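Local coordinates for protein alpha-glucosidase (Pseudoalteromonas sp. K8, PDB 5HQA) that hydrolyses alpha-glucosides as a chloride-activated glycoside hydrolase of family 97, holding calcium beside its glycan-binding pocket, at residues Leu120-Thr126 / Val216-Gly222; Leu189-Ala194 / Asp411-Asn417; Asn250-Leu255 / Gly443-Pro449; Pro509-Leu513 / Glu623-Tyr629. The contacts are given in a common frame with arbitrary orientation. Where two conformers were deposited one is given. Residues are numbered along the deposited sequence.

Interaction 1, partly buried, is strand pairing within the N-terminal beta-sandwich, so its chemistry is mainly backbone hydrogen bonding, with isoleucines, Val-218 and the stem of Lys-220 on one face and polar residues on the other. Interactions 2 and 3 join that domain to the (beta/alpha)8 barrel: 2 sets a loop against the start of helix 413-428 and is buried, whereas 3 packs two loops, is partly buried and enlists two waters. Interactions 1 and 2 touch through Lys-220 with Asp-191, 2 and 3 through Val-190 with Leu-444. Interaction 4, buried and about 40 Å or more from the others between centres, ties the barrel to the C-terminal domain by aromatic packing and one backbone hydrogen bond.

Interaction 1 of 4, residues Leu120-Thr126 / Val216-Gly222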
# COMPACT_ATOMS: atom_id res chain seq x y z
N LEU A 120 32.33 -12.09 12.63
CA LEU A 120 31.17 -11.50 11.95
C LEU A 120 31.48 -10.03 11.71
O LEU A 120 31.14 -9.17 12.52
CB LEU A 120 29.90 -11.66 12.77
CG LEU A 120 28.63 -11.25 12.01
CD1 LEU A 120 28.22 -12.35 11.05
CD2 LEU A 120 27.49 -10.90 12.97
N ASN A 121 32.13 -9.74 10.58
CA ASN A 121 32.55 -8.39 10.28
C ASN A 121 31.76 -7.86 9.10
O ASN A 121 30.53 -7.78 9.17
CB ASN A 121 34.06 -8.36 10.04
CG ASN A 121 34.81 -8.99 11.19
OD1 ASN A 121 34.63 -8.59 12.34
ND2 ASN A 121 35.63 -10.00 10.89
N ASN A 122 32.42 -7.50 8.01
CA ASN A 122 31.70 -7.04 6.82
C ASN A 122 31.15 -8.26 6.12
O ASN A 122 31.92 -9.07 5.58
CB ASN A 122 32.61 -6.23 5.91
CG ASN A 122 33.09 -4.97 6.56
OD1 ASN A 122 32.29 -4.17 7.06
ND2 ASN A 122 34.40 -4.78 6.59
N ILE A 123 29.84 -8.42 6.13
CA ILE A 123 29.26 -9.63 5.55
C ILE A 123 28.30 -9.24 4.44
O ILE A 123 27.80 -8.11 4.37
CB ILE A 123 28.56 -10.51 6.61
CG1 ILE A 123 27.46 -9.75 7.33
CG2 ILE A 123 29.57 -11.03 7.62
CD1 ILE A 123 26.11 -10.19 6.91
N GLU A 124 28.07 -10.19 3.55
CA GLU A 124 27.14 -10.02 2.44
C GLU A 124 26.25 -11.25 2.40
O GLU A 124 26.72 -12.35 2.08
CB GLU A 124 27.88 -9.82 1.12
CG GLU A 124 28.77 -8.59 1.13
CD GLU A 124 29.49 -8.38 -0.18
OE1 GLU A 124 29.21 -7.37 -0.86
OE2 GLU A 124 30.32 -9.23 -0.54
N ILE A 125 24.98 -11.07 2.75
CA ILE A 125 24.03 -12.17 2.66
C ILE A 125 23.76 -12.47 1.20
O ILE A 125 23.43 -11.57 0.41
CB ILE A 125 22.73 -11.82 3.40
CG1 ILE A 125 22.99 -11.60 4.89
CG2 ILE A 125 21.66 -12.91 3.17
CD1 ILE A 125 21.81 -10.98 5.58
N THR A 126 23.90 -13.74 0.82
CA THR A 126 23.54 -14.19 -0.51
C THR A 126 22.25 -14.99 -0.55
O THR A 126 21.65 -15.10 -1.61
CB THR A 126 24.67 -15.03 -1.12
OG1 THR A 126 25.00 -16.09 -0.22
CG2 THR A 126 25.90 -14.16 -1.35
N VAL A 216 24.98 -9.93 -4.74
CA VAL A 216 24.68 -10.21 -3.33
C VAL A 216 23.36 -9.55 -2.96
O VAL A 216 22.88 -8.63 -3.63
CB VAL A 216 25.82 -9.75 -2.40
CG1 VAL A 216 27.16 -10.37 -2.84
CG2 VAL A 216 25.90 -8.23 -2.32
N ALA A 217 22.76 -10.04 -1.87
CA ALA A 217 21.46 -9.53 -1.45
C ALA A 217 21.59 -8.38 -0.46
O ALA A 217 21.02 -7.30 -0.68
CB ALA A 217 20.62 -10.66 -0.85
N VAL A 218 22.30 -8.58 0.66
CA VAL A 218 22.30 -7.60 1.74
C VAL A 218 23.72 -7.41 2.25
O VAL A 218 24.40 -8.38 2.60
CB VAL A 218 21.40 -8.02 2.92
CG1 VAL A 218 21.39 -6.90 3.99
CG2 VAL A 218 19.99 -8.34 2.45
N LYS A 219 24.15 -6.16 2.33
CA LYS A 219 25.44 -5.80 2.90
C LYS A 219 25.24 -5.32 4.33
O LYS A 219 24.44 -4.41 4.58
CB LYS A 219 26.10 -4.70 2.06
CG LYS A 219 26.26 -5.07 0.58
CD LYS A 219 26.69 -3.87 -0.26
CE LYS A 219 26.87 -4.25 -1.72
NZ LYS A 219 27.21 -3.07 -2.57
N LYS A 220 25.95 -5.94 5.27
CA LYS A 220 25.91 -5.54 6.67
C LYS A 220 27.33 -5.49 7.23
O LYS A 220 28.25 -6.13 6.72
CB LYS A 220 25.07 -6.52 7.53
CG LYS A 220 23.58 -6.55 7.18
CD LYS A 220 22.86 -5.29 7.65
CE LYS A 220 21.35 -5.46 7.55
NZ LYS A 220 20.63 -4.28 8.11
N GLN A 221 27.49 -4.71 8.29
CA GLN A 221 28.74 -4.70 9.04
C GLN A 221 28.43 -5.11 10.47
O GLN A 221 27.78 -4.36 11.21
CB GLN A 221 29.40 -3.33 8.99
CG GLN A 221 30.74 -3.30 9.67
CD GLN A 221 31.39 -1.94 9.58
OE1 GLN A 221 31.05 -1.03 10.33
NE2 GLN A 221 32.32 -1.80 8.63
N GLY A 222 28.86 -6.31 10.86
CA GLY A 222 28.68 -6.74 12.23
C GLY A 222 27.26 -7.17 12.53
O GLY A 222 26.52 -7.60 11.65
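Strands 122-126 and 218-221 run antiparallel, their axes 4.7 Å apart at an angle of 154°. Ile-123 and Lys-220 form a hydrogen-bonded pair: Ile-123 N to Lys-220 O at 2.8 Å and Lys-220 N to Ile-123 O at 3.0 Å. The ladder ends in a classic beta bulge, where Ile-125 O accepts from both Val-218 N (3.2 Å) and Ala-217 N (2.8 Å), while Ile-125 N donates to Val-218 O (2.8 Å). At the other end Gly-222 N donates to Asn-121 O (2.8 Å); its positive phi of 77° favours glycine. Amide side chains suit the exposed face, where the long Gln-221 reaches across and its NE2 donates to Asn-122 OD1 at 2.8 Å. Lys-220 sends its ammonium to a salt bridge with Asp-191, and Lys-219 N donates to Gln-413. Branched Ile-123, Ile-125 and Val-218 fill the buried face: the isoleucines meet Phe-224 of strand 224-234 and Phe-42 of strand 30-42, which pairs with strand 122-134 along its other edge, and Val-218 touches Leu-209 of strand 204-209.

Interaction 2 of 4, residues Leu189-Ala194 / Asp411-Asn417; sequences LVDYAA and DGQFMVN
Asp-191, Val-416 and Gln-413 carry this contact between the irregular loop 189-194 and the first turn of helix 413-428, which has Gly-412 at its N-cap. Asp-191 adopts left-handed backbone angles (51/48) and a t chi1 rotamer. Its OD1 accepts from Gln-413 NE2 at 3.0 Å and Asn-417 ND2 at 3.1 Å, two amides one helical turn apart; OD2 is salt-bridged to Lys-220. A water links Asp-191 N (3.0 Å) to Asn-417 OD1 (2.7 Å). Gln-413, extended (t, t), gives its OE1 to Lys-219 N, so a long amide suits this place between loop and strand. Val-416, chi1 t, points at the loop: its branches pack with CG2 3.9 Å from Leu-189 CD2 and CG1 3.6 Å from Leu-189 O. The register sets Ala-193 CA 4.1 Å from Gln-413 CA, and Ala-194 N donates to Asp-411 O (2.9 Å), where small alanines allow close approach. This loop-to-helix packing lies at the interface between the N-terminal beta-sandwich and the catalytic (beta/alpha)8 barrel of family 97.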
# COMPACT_ATOMS: atom_id res chain seq x y z
N LEU A 189 10.80 -2.88 6.69
CA LEU A 189 11.86 -3.20 5.73
C LEU A 189 12.83 -2.02 5.68
O LEU A 189 12.59 -1.02 4.99
CB LEU A 189 11.26 -3.49 4.36
CG LEU A 189 12.24 -3.72 3.20
CD1 LEU A 189 13.24 -4.85 3.51
CD2 LEU A 189 11.45 -4.03 1.93
N VAL A 190 13.92 -2.13 6.45
CA VAL A 190 14.89 -1.07 6.66
C VAL A 190 16.28 -1.64 6.45
O VAL A 190 16.64 -2.64 7.08
CB VAL A 190 14.78 -0.47 8.08
CG1 VAL A 190 15.85 0.61 8.28
CG2 VAL A 190 13.39 0.09 8.32
N ASP A 191 17.07 -1.00 5.58
CA ASP A 191 18.46 -1.39 5.32
C ASP A 191 18.58 -2.89 5.01
O ASP A 191 19.43 -3.60 5.55
CB ASP A 191 19.38 -1.02 6.49
CG ASP A 191 20.85 -1.22 6.16
OD1 ASP A 191 21.21 -0.99 4.99
OD2 ASP A 191 21.63 -1.63 7.05
N TYR A 192 17.72 -3.36 4.12
CA TYR A 192 17.67 -4.78 3.80
C TYR A 192 17.00 -4.90 2.44
O TYR A 192 16.38 -3.95 1.95
CB TYR A 192 16.91 -5.55 4.88
CG TYR A 192 17.24 -7.03 5.03
CD1 TYR A 192 18.30 -7.45 5.83
CD2 TYR A 192 16.44 -8.00 4.42
CE1 TYR A 192 18.58 -8.81 6.00
CE2 TYR A 192 16.71 -9.36 4.58
CZ TYR A 192 17.78 -9.75 5.37
OH TYR A 192 18.04 -11.09 5.54
N ALA A 193 17.13 -6.07 1.83
CA ALA A 193 16.53 -6.35 0.54
C ALA A 193 15.11 -6.88 0.72
O ALA A 193 14.85 -7.66 1.64
CB ALA A 193 17.37 -7.36 -0.24
N ALA A 194 14.20 -6.47 -0.16
CA ALA A 194 12.84 -6.97 -0.08
C ALA A 194 12.80 -8.48 -0.30
O ALA A 194 13.60 -9.04 -1.06
CB ALA A 194 11.92 -6.29 -1.10
N ASP A 411 13.30 -2.84 -5.48
CA ASP A 411 13.08 -3.42 -4.15
C ASP A 411 14.33 -4.08 -3.58
O ASP A 411 14.24 -4.88 -2.63
CB ASP A 411 11.88 -4.39 -4.18
CG ASP A 411 12.00 -5.50 -5.22
OD1 ASP A 411 12.46 -5.25 -6.36
OD2 ASP A 411 11.58 -6.64 -4.90
N GLY A 412 15.52 -3.75 -4.09
CA GLY A 412 16.74 -4.17 -3.44
C GLY A 412 17.11 -3.27 -2.26
O GLY A 412 16.49 -2.23 -2.01
N GLN A 413 18.14 -3.69 -1.52
CA GLN A 413 18.62 -2.89 -0.39
C GLN A 413 18.98 -1.47 -0.81
O GLN A 413 18.68 -0.51 -0.09
CB GLN A 413 19.82 -3.58 0.26
CG GLN A 413 20.47 -2.79 1.39
CD GLN A 413 21.71 -3.48 1.93
OE1 GLN A 413 22.38 -4.22 1.21
NE2 GLN A 413 22.00 -3.26 3.21
N PHE A 414 19.63 -1.32 -1.97
CA PHE A 414 20.01 0.02 -2.42
C PHE A 414 18.80 0.94 -2.49
O PHE A 414 18.81 2.06 -1.96
CB PHE A 414 20.71 -0.04 -3.78
CG PHE A 414 20.88 1.32 -4.40
CD1 PHE A 414 21.90 2.17 -3.96
CD2 PHE A 414 20.00 1.78 -5.37
CE1 PHE A 414 22.05 3.44 -4.50
CE2 PHE A 414 20.14 3.06 -5.91
CZ PHE A 414 21.16 3.88 -5.47
N MET A 415 17.73 0.50 -3.18
CA MET A 415 16.57 1.37 -3.34
C MET A 415 15.78 1.49 -2.05
O MET A 415 15.22 2.56 -1.76
CB MET A 415 15.67 0.87 -4.48
CG MET A 415 16.15 1.36 -5.85
SD MET A 415 16.24 3.17 -5.95
CE MET A 415 14.54 3.66 -5.68
N VAL A 416 15.70 0.41 -1.26
CA VAL A 416 15.06 0.51 0.06
C VAL A 416 15.66 1.69 0.83
O VAL A 416 14.93 2.53 1.38
CB VAL A 416 15.20 -0.81 0.83
CG1 VAL A 416 14.95 -0.61 2.33
CG2 VAL A 416 14.25 -1.86 0.25
N ASN A 417 16.99 1.79 0.83
CA ASN A 417 17.64 2.90 1.51
C ASN A 417 17.43 4.22 0.78
O ASN A 417 17.32 5.28 1.42
CB ASN A 417 19.14 2.61 1.66
CG ASN A 417 19.41 1.53 2.69
OD1 ASN A 417 18.57 1.28 3.57
ND2 ASN A 417 20.57 0.87 2.60
O HOH W 1 16.18 1.73 4.80

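Interaction 3 of 4, residues Asn250-Leu255 / Gly443-Pro449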
# COMPACT_ATOMS: atom_id res chain seq x y z
N ASN A 250 6.21 -2.28 13.59
CA ASN A 250 7.12 -1.19 13.29
C ASN A 250 7.47 -0.38 14.53
O ASN A 250 6.75 -0.38 15.53
CB ASN A 250 6.52 -0.28 12.22
CG ASN A 250 6.75 -0.81 10.83
OD1 ASN A 250 7.72 -0.44 10.17
ND2 ASN A 250 5.89 -1.73 10.39
N GLU A 251 8.61 0.31 14.45
CA GLU A 251 9.06 1.15 15.55
C GLU A 251 8.15 2.37 15.69
O GLU A 251 7.57 2.85 14.70
CB GLU A 251 10.50 1.62 15.33
CG GLU A 251 11.53 0.52 15.25
CD GLU A 251 12.95 1.06 15.21
OE1 GLU A 251 13.46 1.47 16.28
OE2 GLU A 251 13.54 1.10 14.12
N PRO A 252 8.01 2.91 16.90
CA PRO A 252 7.18 4.10 17.09
C PRO A 252 7.74 5.31 16.34
O PRO A 252 8.93 5.40 16.03
CB PRO A 252 7.22 4.33 18.60
CG PRO A 252 7.61 3.02 19.18
CD PRO A 252 8.51 2.37 18.18
N ASN A 253 6.84 6.26 16.07
CA ASN A 253 7.12 7.53 15.42
C ASN A 253 8.45 8.13 15.87
O ASN A 253 8.67 8.36 17.07
CB ASN A 253 5.98 8.51 15.72
CG ASN A 253 6.27 9.93 15.25
OD1 ASN A 253 6.97 10.14 14.25
ND2 ASN A 253 5.74 10.91 15.96
N LYS A 254 9.33 8.40 14.90
CA LYS A 254 10.61 9.05 15.16
C LYS A 254 10.64 10.52 14.77
O LYS A 254 11.69 11.17 14.93
CB LYS A 254 11.73 8.31 14.41
CG LYS A 254 12.06 6.93 14.95
CD LYS A 254 13.24 6.32 14.17
CE LYS A 254 13.46 4.84 14.49
NZ LYS A 254 13.54 4.57 15.95
N LEU A 255 9.53 11.08 14.27
CA LEU A 255 9.53 12.44 13.75
C LEU A 255 8.92 13.45 14.71
O LEU A 255 8.76 14.62 14.35
CB LEU A 255 8.82 12.49 12.40
CG LEU A 255 9.48 11.70 11.28
CD1 LEU A 255 8.71 11.85 9.98
CD2 LEU A 255 10.93 12.13 11.08
N GLY A 443 4.72 -0.86 6.63
CA GLY A 443 4.30 -0.25 7.88
C GLY A 443 5.15 0.90 8.36
O GLY A 443 4.94 1.37 9.49
N LEU A 444 6.10 1.38 7.56
CA LEU A 444 7.02 2.41 8.04
C LEU A 444 6.34 3.76 8.27
O LEU A 444 6.94 4.63 8.92
CB LEU A 444 8.19 2.55 7.07
CG LEU A 444 9.19 1.40 7.14
CD1 LEU A 444 10.09 1.38 5.92
CD2 LEU A 444 10.02 1.53 8.42
N ARG A 445 5.11 3.97 7.77
CA ARG A 445 4.37 5.17 8.11
C ARG A 445 4.20 5.34 9.62
O ARG A 445 4.00 6.47 10.10
CB ARG A 445 2.98 5.16 7.44
CG ARG A 445 2.10 3.98 7.87
CD ARG A 445 0.80 3.93 7.07
NE ARG A 445 0.11 2.64 7.19
CZ ARG A 445 -1.09 2.45 7.74
NH1 ARG A 445 -1.78 3.47 8.26
NH2 ARG A 445 -1.62 1.23 7.77
N ARG A 446 4.26 4.26 10.40
CA ARG A 446 4.22 4.42 11.85
C ARG A 446 5.45 5.17 12.33
O ARG A 446 5.35 6.10 13.14
CB ARG A 446 4.12 3.07 12.55
CG ARG A 446 4.19 3.24 14.07
CD ARG A 446 4.16 1.94 14.82
NE ARG A 446 3.99 2.20 16.24
CZ ARG A 446 3.88 1.25 17.17
NH1 ARG A 446 3.91 -0.03 16.81
NH2 ARG A 446 3.72 1.58 18.44
N THR A 447 6.62 4.78 11.83
CA THR A 447 7.89 5.34 12.26
C THR A 447 8.13 6.72 11.65
O THR A 447 8.70 7.60 12.29
CB THR A 447 9.02 4.38 11.87
OG1 THR A 447 8.63 3.04 12.22
CG2 THR A 447 10.30 4.75 12.59
N TYR A 448 7.71 6.89 10.39
CA TYR A 448 7.91 8.12 9.62
C TYR A 448 6.56 8.54 9.08
O TYR A 448 6.21 8.24 7.92
CB TYR A 448 8.91 7.91 8.48
CG TYR A 448 10.23 7.40 9.00
CD1 TYR A 448 11.14 8.27 9.59
CD2 TYR A 448 10.54 6.05 8.96
CE1 TYR A 448 12.35 7.81 10.09
CE2 TYR A 448 11.74 5.58 9.46
CZ TYR A 448 12.64 6.47 10.02
OH TYR A 448 13.83 5.99 10.52
N PRO A 449 5.75 9.23 9.89
CA PRO A 449 4.37 9.52 9.49
C PRO A 449 4.23 10.49 8.33
O PRO A 449 3.09 10.77 7.93
CB PRO A 449 3.76 10.11 10.77
CG PRO A 449 4.61 9.53 11.89
CD PRO A 449 5.99 9.49 11.32
O HOH W 2 9.68 0.63 11.83
O HOH W 3 4.15 5.28 16.80
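An Asx turn at Asn-253 shapes one side of this loop-loop contact, and a type I beta turn from Gly-443 to Arg-446 begins the other; they join the loop between helix 245-248 and strand 264-269 to the barrel loop before strand 451-454. The t rotamer of Asn-253 brings OD1 to Leu-255 N at 2.7 Å, closing the Asx turn. Thr-447, with chi1 at -45°, directs OG1 to Glu-251 O (2.7 Å), and its carbonyl O accepts from Lys-254 N (2.8 Å). Threonine's short hydroxyl suits the first bond; the second uses its backbone. Arg-446 is extended, all chi angles near t, so one face of its flat guanidinium packs against Glu-251 C and Pro-252 N; NH1 is bonded to Leu-247 and Trp-66 makes a cation-pi contact. Asn-250 turns toward Gly-443, where a CB would clash with Asn-250 ND2, and phi of 91° calls for glycine; ND2 donates to Ile-246 and Thr-442 carbonyls. Lys-254 bends at chi4 (m), its NZ making a salt bridge with Glu-251 OE1 at 3.1 Å, while its stem packs CG against Thr-447 CG2 at 3.7 Å. Leu-255, in the m,t rotamer, sets CD1 3.8 Å from Pro-449 CD and CD2 at the Tyr-448 ring edge, 4.1 Å from Tyr-448 CD1. One water bridges Asn-250 OD1 (2.8 Å), Glu-251 N (2.8 Å) and Thr-447 OG1 (2.7 Å).

Interaction 4 of 4, residues Pro509-Leu513 / Glu623-Tyr629; sequences PQTTL and EWKNNPY
The junction between the catalytic barrel and the C-terminal antiparallel beta-sheet domain is built here from two irregular segments: 509-513 leads into helix 513-522, and residues 623-629 lie in the loop between strands 611-618 and 631-638. Gln-510 is the centre of an inverse gamma turn (phi/psi -90/64). Trp-624, chi1 p and chi2 -94°, points at the barrel segment and spreads its broad indole against that turn: Gln-510 CB lies over the ring face, 3.8 Å from the centroid of the six-membered ring, a CH-pi contact. Thr-512 is the N-cap of helix 513-522, and its short hydroxyl side chain suits that place: with chi1 p, OG1 accepts from Lys-515 N and is also bonded to Asp-618. The CA atoms of Thr-512 and Pro-628 stand 4.1 Å apart, those of Leu-513 and Tyr-629 5.3 Å. Leu-513 N, at the start of the helix, donates to Pro-628 O at 2.9 Å, and Leu-513 CB sits 4.5 Å from Tyr-629 CD1. Glu-623, with chi1 p, turns its carboxylate forward along the chain, so that OE1 accepts from Asn-626 N (2.8 Å) and OE2 from Lys-625 N (2.9 Å). Pro-628 CB rests 3.5 Å from Thr-511 O, and the Tyr-629 hydroxyl is hydrogen-bonded to Ser-498.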
# COMPACT_ATOMS: atom_id res chain seq x y z
N PRO A 509 -12.33 2.67 -17.03
CA PRO A 509 -12.66 1.91 -15.81
C PRO A 509 -13.83 1.01 -16.11
O PRO A 509 -14.87 1.45 -16.60
CB PRO A 509 -13.00 3.00 -14.78
CG PRO A 509 -12.36 4.26 -15.32
CD PRO A 509 -12.47 4.12 -16.82
N GLN A 510 -13.65 -0.29 -15.86
CA GLN A 510 -14.70 -1.26 -16.13
C GLN A 510 -15.57 -1.42 -14.88
O GLN A 510 -15.60 -2.45 -14.22
CB GLN A 510 -14.08 -2.58 -16.58
CG GLN A 510 -13.32 -2.42 -17.89
CD GLN A 510 -12.91 -3.73 -18.50
OE1 GLN A 510 -12.57 -4.69 -17.79
NE2 GLN A 510 -12.94 -3.80 -19.83
N THR A 511 -16.24 -0.31 -14.55
CA THR A 511 -17.03 -0.20 -13.32
C THR A 511 -18.25 0.66 -13.61
O THR A 511 -18.35 1.31 -14.65
CB THR A 511 -16.24 0.43 -12.16
OG1 THR A 511 -16.26 1.86 -12.28
CG2 THR A 511 -14.79 -0.05 -12.10
N THR A 512 -19.18 0.67 -12.66
CA THR A 512 -20.27 1.63 -12.66
C THR A 512 -19.81 2.91 -11.96
O THR A 512 -18.75 2.98 -11.35
CB THR A 512 -21.51 1.08 -11.94
OG1 THR A 512 -21.22 0.91 -10.55
CG2 THR A 512 -21.95 -0.25 -12.55
N LEU A 513 -20.67 3.94 -12.06
CA LEU A 513 -20.39 5.21 -11.40
C LEU A 513 -20.39 5.06 -9.88
O LEU A 513 -19.52 5.60 -9.20
CB LEU A 513 -21.43 6.24 -11.84
CG LEU A 513 -21.35 7.65 -11.25
CD1 LEU A 513 -20.03 8.30 -11.60
CD2 LEU A 513 -22.52 8.47 -11.81
N GLU A 623 -25.48 -1.57 -15.28
CA GLU A 623 -24.52 -2.64 -15.53
C GLU A 623 -23.32 -2.00 -16.21
O GLU A 623 -23.49 -1.11 -17.04
CB GLU A 623 -25.13 -3.78 -16.37
CG GLU A 623 -25.55 -3.39 -17.77
CD GLU A 623 -24.42 -3.49 -18.79
OE1 GLU A 623 -24.56 -2.92 -19.89
OE2 GLU A 623 -23.39 -4.15 -18.50
N TRP A 624 -22.11 -2.45 -15.86
CA TRP A 624 -20.94 -1.61 -16.14
C TRP A 624 -20.66 -1.45 -17.63
O TRP A 624 -20.08 -0.43 -18.03
CB TRP A 624 -19.70 -2.16 -15.43
CG TRP A 624 -19.12 -3.45 -15.98
CD1 TRP A 624 -19.39 -4.72 -15.55
CD2 TRP A 624 -18.15 -3.57 -17.03
NE1 TRP A 624 -18.65 -5.63 -16.28
CE2 TRP A 624 -17.88 -4.95 -17.19
CE3 TRP A 624 -17.48 -2.66 -17.85
CZ2 TRP A 624 -16.97 -5.44 -18.14
CZ3 TRP A 624 -16.58 -3.14 -18.80
CH2 TRP A 624 -16.34 -4.52 -18.93
N LYS A 625 -21.04 -2.42 -18.47
CA LYS A 625 -20.58 -2.40 -19.86
C LYS A 625 -21.20 -1.26 -20.66
O LYS A 625 -20.49 -0.42 -21.24
CB LYS A 625 -20.88 -3.74 -20.53
CG LYS A 625 -20.06 -4.88 -19.94
CD LYS A 625 -20.37 -6.22 -20.59
CE LYS A 625 -19.51 -7.32 -19.98
NZ LYS A 625 -19.95 -8.66 -20.46
N ASN A 626 -22.53 -1.21 -20.71
CA ASN A 626 -23.21 -0.20 -21.51
C ASN A 626 -24.15 0.67 -20.71
O ASN A 626 -24.68 1.63 -21.27
CB ASN A 626 -23.95 -0.88 -22.67
CG ASN A 626 -22.99 -1.57 -23.62
OD1 ASN A 626 -22.20 -0.92 -24.30
ND2 ASN A 626 -23.02 -2.90 -23.65
N ASN A 627 -24.35 0.41 -19.42
CA ASN A 627 -25.21 1.27 -18.63
C ASN A 627 -24.56 1.59 -17.28
O ASN A 627 -25.17 1.36 -16.23
CB ASN A 627 -26.57 0.60 -18.44
CG ASN A 627 -27.65 1.58 -18.04
OD1 ASN A 627 -27.53 2.78 -18.27
ND2 ASN A 627 -28.71 1.07 -17.43
N PRO A 628 -23.33 2.13 -17.26
CA PRO A 628 -22.65 2.32 -15.98
C PRO A 628 -23.12 3.52 -15.18
O PRO A 628 -22.78 3.61 -13.99
CB PRO A 628 -21.18 2.52 -16.39
CG PRO A 628 -21.30 3.24 -17.71
CD PRO A 628 -22.51 2.62 -18.39
N TYR A 629 -23.86 4.45 -15.77
CA TYR A 629 -24.16 5.69 -15.07
C TYR A 629 -25.47 5.67 -14.29
O TYR A 629 -25.71 6.59 -13.51
CB TYR A 629 -24.19 6.87 -16.04
CG TYR A 629 -22.90 7.11 -16.79
CD1 TYR A 629 -21.74 7.50 -16.12
CD2 TYR A 629 -22.83 6.96 -18.17
CE1 TYR A 629 -20.55 7.73 -16.81
CE2 TYR A 629 -21.65 7.18 -18.87
CZ TYR A 629 -20.51 7.57 -18.17
OH TYR A 629 -19.34 7.80 -18.86